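Local coordinates for hypothetical protein yibA (Escherichia coli, PDB 1OYZ) that is of unknown function, though it belongs to the HEAT-repeat family of stacked helical hairpins and may have an oxidoreductase activity, at residues Ala75-Leu78 / Gly79-Ile83; Asn235-Tyr238 / Asp239-Glu243; Lys222-Leu225 / Ser226-Asp230; Asp54-Arg57 / Leu58-Phe62. All blocks are in the same frame, centred on the assembly; numbering follows the deposited sequence.

Contact 1 of 4, residues Ala75-Leu78 / Gly79-Ile83; sequences AFIL and GQIKI
The backbone N-H groups of Gly-79, Gln-80 and Ile-81 turn back onto carbonyls of Phe-76 and Ile-77, which marks the C-terminal end of helix 68-80 in this HEAT-repeat protein. Ile-77 O is gripped twice. Ile-81 N reaches it at 3.1 Å almost in line with the carbonyl bond (C=O...N 170°), while Gln-80 N, 3.2 Å from the same Ile-77 O, stands above the carbonyl plane, 46° out of it. Gly-79 N bonds to Phe-76 O at 3.0 Å and only weakly to Ala-75 O at 3.2 Å, so bonds to i-3 and i-4 carbonyls mix as the helix runs out. The backbone is already distorted at Gln-80 and is extended at Ile-81.

The carbonyls of this last turn also serve neighbours: Ser-114 bonds to Ala-75 O, Gln-48 to Phe-76 O, and Arg-118 to Leu-78 O and, just past the helix, to Ile-81 O. Side-chain packing accompanies these bonds. Ile-81 points its CB toward the helix and lies against helix 53-63 through Ala-55 and Val-56. Its CG1 is anti to the backbone N (chi1 -161°), which carries the delta methyl back along the helix until Ile-81 CD1 rests 3.9 Å from Ile-77 CG2.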
ATOM      1  N   ALA A  75       3.248 -13.072  14.339  1.00 25.70           N
ATOM      2  CA  ALA A  75       2.191 -12.187  13.880  1.00 26.19           C
ATOM      3  C   ALA A  75       2.114 -12.250  12.353  1.00 24.41           C
ATOM      4  O   ALA A  75       1.028 -12.197  11.785  1.00 22.62           O
ATOM      5  CB  ALA A  75       2.466 -10.770  14.341  1.00 21.00           C
ATOM      6  N   PHE A  76       3.261 -12.384  11.695  1.00 25.54           N
ATOM      7  CA  PHE A  76       3.278 -12.484  10.226  1.00 26.16           C
ATOM      8  C   PHE A  76       2.520 -13.754   9.808  1.00 26.47           C
ATOM      9  O   PHE A  76       1.603 -13.711   8.985  1.00 25.54           O
ATOM     10  CB  PHE A  76       4.725 -12.550   9.716  1.00 30.52           C
ATOM     11  CG  PHE A  76       4.853 -12.797   8.222  1.00 33.12           C
ATOM     12  CD1 PHE A  76       4.352 -11.878   7.298  1.00 33.94           C
ATOM     13  CD2 PHE A  76       5.530 -13.931   7.747  1.00 34.03           C
ATOM     14  CE1 PHE A  76       4.528 -12.071   5.927  1.00 36.01           C
ATOM     15  CE2 PHE A  76       5.715 -14.140   6.375  1.00 36.54           C
ATOM     16  CZ  PHE A  76       5.213 -13.207   5.454  1.00 34.81           C
ATOM     17  N   ILE A  77       2.900 -14.880  10.388  1.00 26.36           N
ATOM     18  CA  ILE A  77       2.252 -16.136  10.065  1.00 26.68           C
ATOM     19  C   ILE A  77       0.754 -16.029  10.259  1.00 26.80           C
ATOM     20  O   ILE A  77      -0.038 -16.404   9.386  1.00 27.57           O
ATOM     21  CB  ILE A  77       2.818 -17.293  10.935  1.00 24.80           C
ATOM     22  CG1 ILE A  77       4.225 -17.637  10.480  1.00 26.89           C
ATOM     23  CG2 ILE A  77       1.991 -18.552  10.771  1.00 27.37           C
ATOM     24  CD1 ILE A  77       4.911 -18.644  11.342  1.00 24.25           C
ATOM     25  N   LEU A  78       0.378 -15.482  11.403  1.00 28.13           N
ATOM     26  CA  LEU A  78      -1.017 -15.319  11.786  1.00 29.64           C
ATOM     27  C   LEU A  78      -1.849 -14.463  10.823  1.00 28.07           C
ATOM     28  O   LEU A  78      -3.066 -14.580  10.778  1.00 27.52           O
ATOM     29  CB  LEU A  78      -1.056 -14.740  13.211  1.00 33.11           C
ATOM     30  CG  LEU A  78      -1.506 -15.622  14.392  1.00 37.46           C
ATOM     31  CD1 LEU A  78      -1.196 -17.070  14.140  1.00 37.46           C
ATOM     32  CD2 LEU A  78      -0.872 -15.139  15.692  1.00 31.88           C
ATOM     33  N   GLY A  79      -1.209 -13.610  10.042  1.00 27.38           N
ATOM     34  CA  GLY A  79      -1.985 -12.788   9.121  1.00 28.13           C
ATOM     35  C   GLY A  79      -2.571 -13.513   7.912  1.00 29.53           C
ATOM     36  O   GLY A  79      -3.552 -13.052   7.324  1.00 30.45           O
ATOM     37  N   GLN A  80      -2.000 -14.650   7.529  1.00 30.71           N
ATOM     38  CA  GLN A  80      -2.525 -15.355   6.362  1.00 32.72           C
ATOM     39  C   GLN A  80      -2.846 -16.857   6.526  1.00 34.09           C
ATOM     40  O   GLN A  80      -3.525 -17.444   5.688  1.00 33.62           O
ATOM     41  CB  GLN A  80      -1.565 -15.118   5.182  1.00 37.75           C
ATOM     42  CG  GLN A  80      -1.537 -13.647   4.732  1.00 39.88           C
ATOM     43  CD  GLN A  80      -0.345 -13.305   3.859  1.00 42.46           C
ATOM     44  OE1 GLN A  80      -0.261 -13.737   2.711  1.00 45.34           O
ATOM     45  NE2 GLN A  80       0.593 -12.528   4.402  1.00 42.49           N
ATOM     46  N   ILE A  81      -2.373 -17.469   7.608  1.00 33.47           N
ATOM     47  CA  ILE A  81      -2.613 -18.884   7.867  1.00 32.82           C
ATOM     48  C   ILE A  81      -4.112 -19.121   8.084  1.00 35.47           C
ATOM     49  O   ILE A  81      -4.826 -18.241   8.574  1.00 34.34           O
ATOM     50  CB  ILE A  81      -1.835 -19.329   9.131  1.00 30.90           C
ATOM     51  CG1 ILE A  81      -1.667 -20.856   9.165  1.00 30.90           C
ATOM     52  CG2 ILE A  81      -2.570 -18.855  10.383  1.00 24.92           C
ATOM     53  CD1 ILE A  81      -0.633 -21.331  10.211  1.00 31.92           C
ATOM     54  N   LYS A  82      -4.596 -20.302   7.708  1.00 38.76           N
ATOM     55  CA  LYS A  82      -6.001 -20.623   7.921  1.00 43.49           C
ATOM     56  C   LYS A  82      -6.221 -20.964   9.402  1.00 44.07           C
ATOM     57  O   LYS A  82      -5.392 -21.627  10.031  1.00 42.99           O
ATOM     58  CB  LYS A  82      -6.425 -21.791   7.028  1.00 46.82           C
ATOM     59  CG  LYS A  82      -6.613 -21.387   5.565  1.00 52.68           C
ATOM     60  CD  LYS A  82      -7.261 -22.506   4.754  1.00 55.98           C
ATOM     61  CE  LYS A  82      -7.975 -21.963   3.530  1.00 58.07           C
ATOM     62  NZ  LYS A  82      -8.912 -22.991   2.995  1.00 61.34           N
ATOM     63  N   ILE A  83      -7.324 -20.482   9.959  1.00 46.46           N
ATOM     64  CA  ILE A  83      -7.652 -20.723  11.360  1.00 50.05           C
ATOM     65  C   ILE A  83      -9.121 -21.034  11.527  1.00 51.22           C
ATOM     66  O   ILE A  83      -9.977 -20.429  10.882  1.00 49.12           O
ATOM     67  CB  ILE A  83      -7.350 -19.498  12.258  1.00 52.30           C
ATOM     68  CG1 ILE A  83      -8.152 -18.301  11.772  1.00 53.71           C
ATOM     69  CG2 ILE A  83      -5.840 -19.202  12.269  1.00 53.14           C
ATOM     70  CD1 ILE A  83      -7.859 -17.022  12.525  1.00 59.11           C
TER

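Contact 2 of 4, residues Asn235-Tyr238 / Asp239-Glu243; sequences NTVY and DDIIE
Val-237 and Tyr-238 meet Ile-241 and Ile-242 in a local contact at an N-cap, where the loop after helix 225-232 enters helix 239-248. The evidence for the helix start is in the backbone: Tyr-238 is not helical and occupies the N-cap position, yet its carbonyl already faces the first turn. Ile-242 N donates to Tyr-238 O at 3.2 Å, with an N-H...O angle of 160°. A second approach to Tyr-238 O, from Ile-241 N at 2.8 Å, is bent to 128° and counts as weak.

Apolar side chains close over this turn. Val-237 has CG1 anti to its backbone N (chi1 176°), which lays that methyl on Ile-242, whose side chain it crosses at about a right angle. Val-237 CG1 comes within 3.5 Å of Ile-242 CG1 and 3.8 Å of Ile-242 CD1. The same methyl, Val-237 CG1, lies farther, 4.1 Å, from Ile-241 CG2. Tyr-238 contributes its CB, 3.9 Å from Ile-241 CD1, while its ring leads off from the turn toward Glu-206 and Ile-210 of helix 206-218.

Among the neighbouring helices, Ile-241 packs on Leu-228, Glu-231 and Leu-232 of helix 225-232, and Ile-242 touches Leu-232 of the same helix and Ile-270 of helix 268-277.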
ATOM      1  N   ASN A 235      11.282  16.157 -22.588  1.00 41.80           N
ATOM      2  CA  ASN A 235      11.775  15.295 -23.642  1.00 43.82           C
ATOM      3  C   ASN A 235      11.249  13.875 -23.385  1.00 42.50           C
ATOM      4  O   ASN A 235      10.847  13.162 -24.305  1.00 41.10           O
ATOM      5  CB  ASN A 235      13.294  15.315 -23.624  1.00 45.91           C
ATOM      6  CG  ASN A 235      13.875  15.029 -24.968  1.00 51.13           C
ATOM      7  OD1 ASN A 235      13.752  15.842 -25.889  1.00 53.52           O
ATOM      8  ND2 ASN A 235      14.516  13.865 -25.108  1.00 51.97           N
ATOM      9  N   THR A 236      11.278  13.484 -22.116  1.00 40.89           N
ATOM     10  CA  THR A 236      10.760  12.200 -21.650  1.00 42.64           C
ATOM     11  C   THR A 236       9.525  12.578 -20.823  1.00 41.56           C
ATOM     12  O   THR A 236       9.647  13.270 -19.816  1.00 43.02           O
ATOM     13  CB  THR A 236      11.763  11.479 -20.711  1.00 42.17           C
ATOM     14  OG1 THR A 236      12.996  11.248 -21.404  1.00 40.24           O
ATOM     15  CG2 THR A 236      11.180  10.169 -20.228  1.00 42.12           C
ATOM     16  N   VAL A 237       8.352  12.126 -21.248  1.00 41.74           N
ATOM     17  CA  VAL A 237       7.095  12.446 -20.577  1.00 40.11           C
ATOM     18  C   VAL A 237       6.465  11.195 -19.965  1.00 39.77           C
ATOM     19  O   VAL A 237       6.604  10.112 -20.523  1.00 37.23           O
ATOM     20  CB  VAL A 237       6.088  13.077 -21.603  1.00 40.84           C
ATOM     21  CG1 VAL A 237       4.717  13.322 -20.945  1.00 36.05           C
ATOM     22  CG2 VAL A 237       6.666  14.385 -22.167  1.00 40.30           C
ATOM     23  N   TYR A 238       5.777  11.353 -18.826  1.00 40.16           N
ATOM     24  CA  TYR A 238       5.096  10.244 -18.135  1.00 40.32           C
ATOM     25  C   TYR A 238       3.727  10.003 -18.749  1.00 41.75           C
ATOM     26  O   TYR A 238       2.936  10.943 -18.944  1.00 41.58           O
ATOM     27  CB  TYR A 238       4.903  10.556 -16.647  1.00 41.39           C
ATOM     28  CG  TYR A 238       6.150  10.363 -15.815  1.00 39.48           C
ATOM     29  CD1 TYR A 238       6.620   9.079 -15.521  1.00 39.97           C
ATOM     30  CD2 TYR A 238       6.876  11.452 -15.353  1.00 40.91           C
ATOM     31  CE1 TYR A 238       7.787   8.886 -14.797  1.00 42.07           C
ATOM     32  CE2 TYR A 238       8.061  11.273 -14.614  1.00 43.42           C
ATOM     33  CZ  TYR A 238       8.509   9.987 -14.349  1.00 42.35           C
ATOM     34  OH  TYR A 238       9.693   9.798 -13.682  1.00 45.78           O
ATOM     35  N   ASP A 239       3.445   8.742 -19.039  1.00 39.68           N
ATOM     36  CA  ASP A 239       2.189   8.368 -19.638  1.00 38.99           C
ATOM     37  C   ASP A 239       0.994   8.838 -18.834  1.00 38.02           C
ATOM     38  O   ASP A 239      -0.011   9.285 -19.395  1.00 36.52           O
ATOM     39  CB  ASP A 239       2.178   6.856 -19.845  1.00 41.96           C
ATOM     40  CG  ASP A 239       3.001   6.434 -21.062  1.00 42.25           C
ATOM     41  OD1 ASP A 239       3.855   7.215 -21.517  1.00 40.66           O
ATOM     42  OD2 ASP A 239       2.787   5.318 -21.558  1.00 46.18           O
ATOM     43  N   ASP A 240       1.113   8.732 -17.519  1.00 36.05           N
ATOM     44  CA  ASP A 240       0.069   9.183 -16.607  1.00 35.83           C
ATOM     45  C   ASP A 240      -0.175  10.711 -16.794  1.00 33.93           C
ATOM     46  O   ASP A 240      -1.296  11.173 -16.656  1.00 31.90           O
ATOM     47  CB  ASP A 240       0.494   8.932 -15.138  1.00 37.62           C
ATOM     48  CG  ASP A 240       0.296   7.463 -14.671  1.00 37.38           C
ATOM     49  OD1 ASP A 240      -0.857   7.024 -14.532  1.00 37.56           O
ATOM     50  OD2 ASP A 240       1.298   6.756 -14.423  1.00 36.39           O
ATOM     51  N   ILE A 241       0.871  11.483 -17.087  1.00 32.25           N
ATOM     52  CA  ILE A 241       0.708  12.923 -17.248  1.00 33.16           C
ATOM     53  C   ILE A 241      -0.112  13.206 -18.490  1.00 32.64           C
ATOM     54  O   ILE A 241      -1.058  14.001 -18.472  1.00 32.74           O
ATOM     55  CB  ILE A 241       2.104  13.638 -17.278  1.00 36.25           C
ATOM     56  CG1 ILE A 241       2.468  14.071 -15.854  1.00 36.66           C
ATOM     57  CG2 ILE A 241       2.107  14.875 -18.194  1.00 35.54           C
ATOM     58  CD1 ILE A 241       2.362  12.973 -14.839  1.00 39.20           C
ATOM     59  N   ILE A 242       0.214  12.505 -19.560  1.00 32.35           N
ATOM     60  CA  ILE A 242      -0.513  12.672 -20.801  1.00 32.53           C
ATOM     61  C   ILE A 242      -1.960  12.293 -20.567  1.00 31.73           C
ATOM     62  O   ILE A 242      -2.880  12.985 -20.995  1.00 31.76           O
ATOM     63  CB  ILE A 242       0.103  11.791 -21.883  1.00 33.92           C
ATOM     64  CG1 ILE A 242       1.588  12.134 -21.990  1.00 30.81           C
ATOM     65  CG2 ILE A 242      -0.658  11.981 -23.219  1.00 32.03           C
ATOM     66  CD1 ILE A 242       2.340  11.346 -23.083  1.00 31.71           C
ATOM     67  N   GLU A 243      -2.161  11.207 -19.840  1.00 32.34           N
ATOM     68  CA  GLU A 243      -3.500  10.735 -19.544  1.00 33.71           C
ATOM     69  C   GLU A 243      -4.289  11.730 -18.665  1.00 33.26           C
ATOM     70  O   GLU A 243      -5.496  11.948 -18.873  1.00 30.67           O
ATOM     71  CB  GLU A 243      -3.402   9.387 -18.843  1.00 40.30           C
ATOM     72  CG  GLU A 243      -4.703   8.916 -18.257  1.00 47.74           C
ATOM     73  CD  GLU A 243      -5.655   8.491 -19.321  1.00 52.19           C
ATOM     74  OE1 GLU A 243      -6.793   8.068 -18.991  1.00 56.74           O
ATOM     75  OE2 GLU A 243      -5.258   8.578 -20.504  1.00 57.29           O
TER

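Contact 3 of 4, residues Lys222-Leu225 / Ser226-Asp230; sequences KRVL and SVLCD
Val-224 packs on Leu-228 where the chain passes from the loop after helix 206-218 into helix 225-232, a first helical turn in the HEAT-like stack. The apolar group is small: with CG anti to the backbone N (chi1 -159°), Leu-228 brings its CD2 to 3.9 Å from Val-224 CG1. Val-227 also lies beside this valine, but the place of its CG1 is doubtful. Val-224 further touches Leu-216 and Ser-217 of helix 206-218, and Leu-248 of helix 239-248.

The well-placed direct backbone bond runs from Cys-229 N to Leu-225 O at 2.8 Å, nearly straight with an N-H...O angle of 170°. Leu-228 N also donates to Val-224 O, though the position of that oxygen is less certain.

Water supplies a third kind of link. Water 1 donates to Arg-223 O at 2.7 Å and accepts from Val-227 N at 3.0 Å; water 2 accepts from Ser-226 N at 3.0 Å, while its bond to Arg-223 O is weak. Water 1 thus stands where a direct i to i+4 bond would run in a regular helix, and the N-H groups of Ser-226 and Val-227 are met by water while the valine-leucine side is closed by protein.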
ATOM      1  N   LYS A 222      -8.387  23.089 -12.018  1.00 31.16           N
ATOM      2  CA  LYS A 222      -7.451  23.820 -12.847  1.00 32.36           C
ATOM      3  C   LYS A 222      -6.180  24.300 -12.189  1.00 29.96           C
ATOM      4  O   LYS A 222      -5.267  24.750 -12.868  1.00 31.56           O
ATOM      5  CB  LYS A 222      -8.207  24.942 -13.562  1.00 34.55           C
ATOM      6  CG  LYS A 222      -9.092  24.336 -14.650  1.00 37.19           C
ATOM      7  CD  LYS A 222     -10.318  25.168 -15.030  1.00 40.15           C
ATOM      8  CE  LYS A 222     -11.002  24.563 -16.250  1.00 38.79           C
ATOM      9  NZ  LYS A 222     -12.227  25.292 -16.587  1.00 40.84           N
ATOM     10  N   ARG A 223      -6.072  24.182 -10.871  1.00 29.75           N
ATOM     11  CA  ARG A 223      -4.811  24.597 -10.284  1.00 28.54           C
ATOM     12  C   ARG A 223      -3.660  23.658 -10.711  1.00 27.99           C
ATOM     13  O   ARG A 223      -2.491  23.953 -10.459  1.00 26.54           O
ATOM     14  CB  ARG A 223      -4.919  24.698  -8.760  1.00 29.17           C
ATOM     15  CG  ARG A 223      -5.781  25.896  -8.332  1.00 29.87           C
ATOM     16  CD  ARG A 223      -7.003  25.446  -7.588  1.00 33.87           C
ATOM     17  NE  ARG A 223      -6.660  24.962  -6.261  1.00 39.26           N
ATOM     18  CZ  ARG A 223      -7.466  24.238  -5.490  1.00 42.29           C
ATOM     19  NH1 ARG A 223      -8.676  23.898  -5.915  1.00 46.17           N
ATOM     20  NH2 ARG A 223      -7.076  23.877  -4.280  1.00 44.31           N
ATOM     21  N   VAL A 224      -3.956  22.552 -11.393  1.00 25.91           N
ATOM     22  CA  VAL A 224      -2.846  21.677 -11.815  1.00 26.21           C
ATOM     23  C   VAL A 224      -2.257  22.137 -13.164  1.00 26.92           C
ATOM     24  O   VAL A 224      -1.158  21.765 -13.528  1.00 28.97           O
ATOM     25  CB  VAL A 224      -3.313  20.169 -11.928  1.00 25.76           C
ATOM     26  CG1 VAL A 224      -4.054  19.923 -13.262  1.00 24.71           C
ATOM     27  CG2 VAL A 224      -2.116  19.212 -11.778  1.00 25.33           C
ATOM     28  N   LEU A 225      -2.996  22.953 -13.904  1.00 30.62           N
ATOM     29  CA  LEU A 225      -2.551  23.403 -15.229  1.00 32.98           C
ATOM     30  C   LEU A 225      -1.091  23.759 -15.441  1.00 32.86           C
ATOM     31  O   LEU A 225      -0.419  23.244 -16.353  1.00 31.33           O
ATOM     32  CB  LEU A 225      -3.372  24.601 -15.691  1.00 36.95           C
ATOM     33  CG  LEU A 225      -4.537  24.302 -16.624  1.00 40.54           C
ATOM     34  CD1 LEU A 225      -4.083  23.412 -17.773  1.00 35.02           C
ATOM     35  CD2 LEU A 225      -5.631  23.622 -15.823  1.00 42.56           C
ATOM     36  N   SER A 226      -0.592  24.666 -14.623  1.00 31.43           N
ATOM     37  CA  SER A 226       0.792  25.091 -14.795  1.00 33.25           C
ATOM     38  C   SER A 226       1.812  23.939 -14.746  1.00 31.72           C
ATOM     39  O   SER A 226       2.661  23.809 -15.624  1.00 31.36           O
ATOM     40  CB  SER A 226       1.136  26.143 -13.740  1.00 32.91           C
ATOM     41  OG  SER A 226       2.305  26.838 -14.128  1.00 38.97           O
ATOM     42  N   VAL A 227       1.727  23.098 -13.725  1.00 32.13           N
ATOM     43  CA  VAL A 227       2.680  21.994 -13.612  1.00 32.65           C
ATOM     44  C   VAL A 227       2.425  20.998 -14.732  1.00 31.05           C
ATOM     45  O   VAL A 227       3.347  20.463 -15.337  1.00 30.92           O
ATOM     46  CB  VAL A 227       2.570  21.302 -12.216  1.00 33.08           C
ATOM     47  CG1 VAL A 227       1.108  21.088 -11.883  1.00 37.21           C
ATOM     48  CG2 VAL A 227       3.303  19.956 -12.216  1.00 33.01           C
ATOM     49  N   LEU A 228       1.164  20.765 -15.027  1.00 31.74           N
ATOM     50  CA  LEU A 228       0.836  19.829 -16.079  1.00 33.98           C
ATOM     51  C   LEU A 228       1.526  20.284 -17.382  1.00 35.53           C
ATOM     52  O   LEU A 228       2.211  19.495 -18.047  1.00 30.99           O
ATOM     53  CB  LEU A 228      -0.680  19.763 -16.234  1.00 34.68           C
ATOM     54  CG  LEU A 228      -1.273  18.524 -16.907  1.00 34.66           C
ATOM     55  CD1 LEU A 228      -0.641  17.251 -16.342  1.00 37.62           C
ATOM     56  CD2 LEU A 228      -2.775  18.522 -16.711  1.00 33.10           C
ATOM     57  N   CYS A 229       1.359  21.563 -17.720  1.00 36.93           N
ATOM     58  CA  CYS A 229       1.989  22.138 -18.911  1.00 37.68           C
ATOM     59  C   CYS A 229       3.497  21.865 -18.912  1.00 38.87           C
ATOM     60  O   CYS A 229       4.066  21.446 -19.933  1.00 38.70           O
ATOM     61  CB  CYS A 229       1.754  23.656 -18.960  1.00 39.16           C
ATOM     62  SG  CYS A 229       2.738  24.544 -20.210  1.00 45.74           S
ATOM     63  N   ASP A 230       4.156  22.088 -17.777  1.00 37.63           N
ATOM     64  CA  ASP A 230       5.593  21.857 -17.721  1.00 40.14           C
ATOM     65  C   ASP A 230       5.996  20.407 -17.981  1.00 38.98           C
ATOM     66  O   ASP A 230       7.005  20.150 -18.630  1.00 38.75           O
ATOM     67  CB  ASP A 230       6.169  22.250 -16.366  1.00 43.35           C
ATOM     68  CG  ASP A 230       6.025  23.722 -16.075  1.00 46.95           C
ATOM     69  OD1 ASP A 230       6.267  24.102 -14.907  1.00 47.24           O
ATOM     70  OD2 ASP A 230       5.679  24.485 -17.005  1.00 49.43           O
TER
HETATM   71  O   HOH W   1      -0.020  23.983 -11.475  1.00 27.92           O
HETATM   72  O   HOH W   2      -2.071  26.407 -12.657  1.00 39.39           O

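Contact 4 of 4, residues Asp54-Arg57 / Leu58-Phe62; sequences DAVR and LAIEF
Arg-57 and Glu-61 form a salt bridge one turn apart on helix 53-63, in a stack of helices consistent with a HEAT-like solenoid: Arg-57 NH2 lies 3.3 Å from Glu-61 OE1. The two side chains run side by side and point the same way, but their flat ends are turned against each other, the guanidinium and carboxylate planes standing 84° apart. OE1 approaches the guanidinium obliquely, which is a less directed pairing than a two-pronged, coplanar one. Arg-57 bends at chi3 (62°) to bring its end round, whereas Glu-61 runs out with its chain extended beyond CG. Both residues are exposed.

On another side of the helix Val-56 and Ile-60 also lie side by side, Val-56 CG1 being 3.8 Å from Ile-60 CD1. Ile-60 goes on to Val-91 and Ile-94 of helix 88-101, and Val-56 to Ile-83.

What sets these spacings is the regular i to i+4 ladder beneath. Ile-60 N bonds to Val-56 O at 2.9 Å, and Glu-61 N to Arg-57 O at 2.9 Å, the latter nearly straight, with an N-H...O angle of 175°. Leu-58 N and Ala-59 N follow suit with Asp-54 O and Ala-55 O. Further along, Leu-58 lays a methyl over one face of the Phe-62 ring, Leu-58 CD1 standing 3.4 Å above its plane toward the rim.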
ATOM      1  N   ASP A  54      -0.990 -27.086  14.767  1.00 47.36           N
ATOM      2  CA  ASP A  54       0.308 -26.997  15.410  1.00 46.19           C
ATOM      3  C   ASP A  54       0.991 -25.695  14.980  1.00 42.67           C
ATOM      4  O   ASP A  54       1.614 -25.039  15.798  1.00 41.81           O
ATOM      5  CB  ASP A  54       1.208 -28.195  15.053  1.00 48.77           C
ATOM      6  CG  ASP A  54       0.684 -29.513  15.597  1.00 52.06           C
ATOM      7  OD1 ASP A  54      -0.319 -29.486  16.350  1.00 53.42           O
ATOM      8  OD2 ASP A  54       1.280 -30.579  15.279  1.00 52.07           O
ATOM      9  N   ALA A  55       0.875 -25.306  13.715  1.00 37.93           N
ATOM     10  CA  ALA A  55       1.526 -24.062  13.315  1.00 35.58           C
ATOM     11  C   ALA A  55       0.796 -22.849  13.927  1.00 34.13           C
ATOM     12  O   ALA A  55       1.433 -21.911  14.385  1.00 32.72           O
ATOM     13  CB  ALA A  55       1.597 -23.946  11.802  1.00 34.00           C
ATOM     14  N   VAL A  56      -0.529 -22.875  13.965  1.00 32.90           N
ATOM     15  CA  VAL A  56      -1.262 -21.755  14.558  1.00 33.28           C
ATOM     16  C   VAL A  56      -0.853 -21.545  16.028  1.00 35.51           C
ATOM     17  O   VAL A  56      -0.502 -20.421  16.449  1.00 32.81           O
ATOM     18  CB  VAL A  56      -2.779 -21.999  14.508  1.00 34.13           C
ATOM     19  CG1 VAL A  56      -3.527 -20.855  15.220  1.00 33.89           C
ATOM     20  CG2 VAL A  56      -3.230 -22.140  13.054  1.00 33.21           C
ATOM     21  N   ARG A  57      -0.885 -22.624  16.814  1.00 36.36           N
ATOM     22  CA  ARG A  57      -0.525 -22.523  18.234  1.00 39.01           C
ATOM     23  C   ARG A  57       0.879 -21.973  18.449  1.00 37.99           C
ATOM     24  O   ARG A  57       1.089 -21.071  19.248  1.00 39.74           O
ATOM     25  CB  ARG A  57      -0.667 -23.882  18.936  1.00 42.74           C
ATOM     26  CG  ARG A  57      -2.117 -24.272  19.209  1.00 50.69           C
ATOM     27  CD  ARG A  57      -2.246 -25.592  19.994  1.00 58.34           C
ATOM     28  NE  ARG A  57      -1.631 -25.528  21.328  1.00 64.88           N
ATOM     29  CZ  ARG A  57      -0.328 -25.683  21.590  1.00 67.69           C
ATOM     30  NH1 ARG A  57       0.535 -25.923  20.605  1.00 69.70           N
ATOM     31  NH2 ARG A  57       0.120 -25.585  22.846  1.00 68.25           N
ATOM     32  N   LEU A  58       1.837 -22.522  17.731  1.00 36.52           N
ATOM     33  CA  LEU A  58       3.200 -22.079  17.857  1.00 36.89           C
ATOM     34  C   LEU A  58       3.299 -20.585  17.509  1.00 36.45           C
ATOM     35  O   LEU A  58       4.035 -19.837  18.152  1.00 33.75           O
ATOM     36  CB  LEU A  58       4.068 -22.916  16.928  1.00 39.10           C
ATOM     37  CG  LEU A  58       5.591 -22.839  17.010  1.00 42.72           C
ATOM     38  CD1 LEU A  58       6.081 -21.538  16.372  1.00 42.77           C
ATOM     39  CD2 LEU A  58       6.039 -22.961  18.484  1.00 42.11           C
ATOM     40  N   ALA A  59       2.560 -20.153  16.489  1.00 34.11           N
ATOM     41  CA  ALA A  59       2.592 -18.743  16.085  1.00 33.91           C
ATOM     42  C   ALA A  59       2.076 -17.846  17.220  1.00 33.00           C
ATOM     43  O   ALA A  59       2.666 -16.799  17.533  1.00 32.28           O
ATOM     44  CB  ALA A  59       1.757 -18.538  14.814  1.00 32.97           C
ATOM     45  N   ILE A  60       0.978 -18.277  17.830  1.00 33.90           N
ATOM     46  CA  ILE A  60       0.384 -17.577  18.954  1.00 35.06           C
ATOM     47  C   ILE A  60       1.415 -17.513  20.084  1.00 36.12           C
ATOM     48  O   ILE A  60       1.745 -16.427  20.561  1.00 36.58           O
ATOM     49  CB  ILE A  60      -0.890 -18.294  19.413  1.00 35.73           C
ATOM     50  CG1 ILE A  60      -1.997 -18.026  18.388  1.00 34.71           C
ATOM     51  CG2 ILE A  60      -1.280 -17.850  20.856  1.00 35.73           C
ATOM     52  CD1 ILE A  60      -3.207 -18.948  18.521  1.00 36.04           C
ATOM     53  N   GLU A  61       1.974 -18.651  20.479  1.00 36.21           N
ATOM     54  CA  GLU A  61       2.971 -18.600  21.546  1.00 38.32           C
ATOM     55  C   GLU A  61       4.104 -17.637  21.189  1.00 37.19           C
ATOM     56  O   GLU A  61       4.519 -16.820  22.030  1.00 36.77           O
ATOM     57  CB  GLU A  61       3.559 -19.974  21.820  1.00 41.31           C
ATOM     58  CG  GLU A  61       2.541 -20.988  22.234  1.00 46.79           C
ATOM     59  CD  GLU A  61       3.176 -22.332  22.493  1.00 50.92           C
ATOM     60  OE1 GLU A  61       2.427 -23.296  22.745  1.00 53.70           O
ATOM     61  OE2 GLU A  61       4.429 -22.423  22.451  1.00 53.31           O
ATOM     62  N   PHE A  62       4.613 -17.732  19.959  1.00 35.53           N
ATOM     63  CA  PHE A  62       5.682 -16.834  19.519  1.00 35.85           C
ATOM     64  C   PHE A  62       5.262 -15.390  19.722  1.00 34.39           C
ATOM     65  O   PHE A  62       6.100 -14.525  19.946  1.00 34.12           O
ATOM     66  CB  PHE A  62       6.014 -17.028  18.034  1.00 36.90           C
ATOM     67  CG  PHE A  62       7.141 -17.984  17.788  1.00 37.66           C
ATOM     68  CD1 PHE A  62       7.329 -19.082  18.626  1.00 38.77           C
ATOM     69  CD2 PHE A  62       8.004 -17.804  16.718  1.00 39.25           C
ATOM     70  CE1 PHE A  62       8.359 -19.983  18.402  1.00 37.64           C
ATOM     71  CE2 PHE A  62       9.039 -18.701  16.480  1.00 39.82           C
ATOM     72  CZ  PHE A  62       9.218 -19.795  17.327  1.00 38.05           C
TER

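From the N terminus, contact 4 comes first, within helix 53-63, followed by contact 1 at the end of helix 68-80. Their centres are about 9 Å apart, and Leu-78 CD1 meets Ala-59 CB at 3.4 Å, tying these consecutive helices together. Much later, contact 3 opens helix 225-232 and contact 2 opens helix 239-248; they tie these two helices through Leu-228 CD1 and Ile-241 O, 3.9 Å apart, with centres about 13 Å apart. Each contact joins abutting segments and so closes no long loop; all four are in series and neither nest nor cross. The pairs lie on opposite sides of the chain's centre; contacts 1 and 2 have centres about 41 Å apart.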